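Local structure of AlkZ (Streptomyces sahachiroi, 5UUJ) at residues V321-R326 with E347-K352. The protein belongs to the AlkZ-like DNA glycosylase family, within the helix-turn-helix clan. Numbering follows the deposited sequence.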
# COMPACT_ATOMS: atom_id res chain seq x y z
N VAL A 321 -11.97 -0.58 -13.91
CA VAL A 321 -12.53 0.58 -14.58
C VAL A 321 -13.31 1.39 -13.55
O VAL A 321 -14.28 0.90 -12.98
CB VAL A 321 -13.48 0.17 -15.73
CG1 VAL A 321 -13.94 1.39 -16.51
CG2 VAL A 321 -12.79 -0.83 -16.65
N VAL A 322 -12.87 2.61 -13.31
CA VAL A 322 -13.55 3.50 -12.38
C VAL A 322 -14.34 4.56 -13.16
O VAL A 322 -13.78 5.29 -13.97
CB VAL A 322 -12.56 4.19 -11.43
CG1 VAL A 322 -13.31 5.03 -10.40
CG2 VAL A 322 -11.70 3.16 -10.72
N LYS A 323 -15.65 4.61 -12.90
CA LYS A 323 -16.52 5.61 -13.51
C LYS A 323 -17.25 6.40 -12.42
O LYS A 323 -17.95 5.83 -11.59
CB LYS A 323 -17.54 4.95 -14.44
CG LYS A 323 -18.53 5.94 -15.05
CD LYS A 323 -19.30 5.34 -16.21
CE LYS A 323 -20.20 6.38 -16.88
NZ LYS A 323 -21.28 6.86 -15.97
N ASP A 324 -17.06 7.71 -12.44
CA ASP A 324 -17.62 8.60 -11.43
C ASP A 324 -17.19 8.18 -10.02
O ASP A 324 -17.94 8.37 -9.06
CB ASP A 324 -19.15 8.64 -11.52
CG ASP A 324 -19.65 9.06 -12.90
OD1 ASP A 324 -18.86 9.64 -13.67
OD2 ASP A 324 -20.83 8.82 -13.21
N GLY A 325 -16.00 7.60 -9.91
CA GLY A 325 -15.43 7.22 -8.63
C GLY A 325 -15.72 5.79 -8.19
O GLY A 325 -15.11 5.30 -7.24
N ARG A 326 -16.64 5.12 -8.88
CA ARG A 326 -17.04 3.75 -8.53
C ARG A 326 -16.46 2.73 -9.50
O ARG A 326 -16.33 3.00 -10.70
CB ARG A 326 -18.56 3.63 -8.51
CG ARG A 326 -19.24 4.45 -7.44
CD ARG A 326 -20.76 4.25 -7.44
NE ARG A 326 -21.14 2.87 -7.11
CZ ARG A 326 -21.47 1.94 -8.00
NH1 ARG A 326 -21.49 2.20 -9.30
NH2 ARG A 326 -21.80 0.72 -7.57
N GLU A 347 -23.32 0.98 -16.92
CA GLU A 347 -23.75 1.87 -17.99
C GLU A 347 -22.79 1.79 -19.18
O GLU A 347 -21.61 1.49 -19.01
CB GLU A 347 -23.82 3.31 -17.47
CG GLU A 347 -24.75 4.21 -18.26
CD GLU A 347 -24.55 5.68 -17.94
OE1 GLU A 347 -24.87 6.09 -16.81
OE2 GLU A 347 -24.05 6.42 -18.82
N ARG A 348 -23.30 2.06 -20.38
CA ARG A 348 -22.47 2.03 -21.58
C ARG A 348 -21.29 2.99 -21.46
O ARG A 348 -21.47 4.19 -21.27
CB ARG A 348 -23.30 2.38 -22.82
CG ARG A 348 -23.42 1.25 -23.82
CD ARG A 348 -24.24 1.68 -25.03
NE ARG A 348 -24.46 0.58 -25.97
CZ ARG A 348 -25.19 0.68 -27.08
NH1 ARG A 348 -25.79 1.82 -27.39
NH2 ARG A 348 -25.33 -0.37 -27.88
N LEU A 349 -20.08 2.45 -21.56
CA LEU A 349 -18.87 3.25 -21.43
C LEU A 349 -18.58 4.01 -22.73
O LEU A 349 -18.49 3.39 -23.79
CB LEU A 349 -17.68 2.37 -21.07
CG LEU A 349 -17.88 1.43 -19.88
CD1 LEU A 349 -16.65 0.57 -19.66
CD2 LEU A 349 -18.21 2.21 -18.62
N PRO A 350 -18.44 5.35 -22.66
CA PRO A 350 -18.12 6.11 -23.88
C PRO A 350 -16.79 5.66 -24.49
O PRO A 350 -15.75 5.80 -23.87
CB PRO A 350 -18.03 7.56 -23.38
CG PRO A 350 -18.80 7.58 -22.12
CD PRO A 350 -18.61 6.24 -21.49
N VAL A 351 -16.85 5.14 -25.72
CA VAL A 351 -15.69 4.49 -26.33
C VAL A 351 -14.49 5.43 -26.46
O VAL A 351 -13.35 5.01 -26.31
CB VAL A 351 -16.05 3.92 -27.72
CG1 VAL A 351 -16.36 5.04 -28.71
CG2 VAL A 351 -14.92 3.04 -28.24
N LYS A 352 -14.75 6.71 -26.71
CA LYS A 352 -13.67 7.66 -26.93
C LYS A 352 -12.96 7.99 -25.62
O LYS A 352 -11.75 8.20 -25.59
CB LYS A 352 -14.20 8.92 -27.60
CG LYS A 352 -14.60 8.70 -29.05
CD LYS A 352 -15.14 9.96 -29.70
CE LYS A 352 -15.39 9.74 -31.19
NZ LYS A 352 -15.96 10.95 -31.86
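Lys-323 reaches from a strand end to Leu-349 and Glu-347, and its side chain supplies the greater part of the 321-326 side of the contact. CB points toward the loop 347-350. CG is anti to the backbone N (chi1 177°), beside the carbonyl carbon. The chain runs extended to CE, and on the way CD meets the methyl CD2 of Leu-349 at 4.1 Å, the two side chains passing at a slant. A turn about the CD-CE bond (chi4 -64°) then sets NZ near two carboxylates. OE1 of Glu-347 is 3.8 Å from NZ, a long salt bridge. OE2 of Glu-347 is hardly farther, 4.0 Å from NZ, and the two side chains cross at about a right angle. OD2 of Asp-324 lies 3.4 Å from NZ, a salt bridge with a weak hydrogen bond from NZ to OD2. Asp-324 OD2 and Glu-347 OE1 are 6.1 Å apart, and the shared ammonium probably offsets their like charges.

Residues 323-326 make a type I' turn, the tight turn of a beta hairpin that joins strands 320-323 and 326-334 of the mixed sheet. Lys-323 N to Arg-326 O, 2.8 Å, and Arg-326 N to Lys-323 O, 3.1 Å, close it. OD1 of Asp-324 is bonded to Gly-280 N.

Deeper, CG1 of Val-321 touches CD1 of Leu-349 at 4.2 Å. Val-340 of strand 337-342 touches both residues. Leu-349 sits just before Pro-350, the N-cap of helix 351-365.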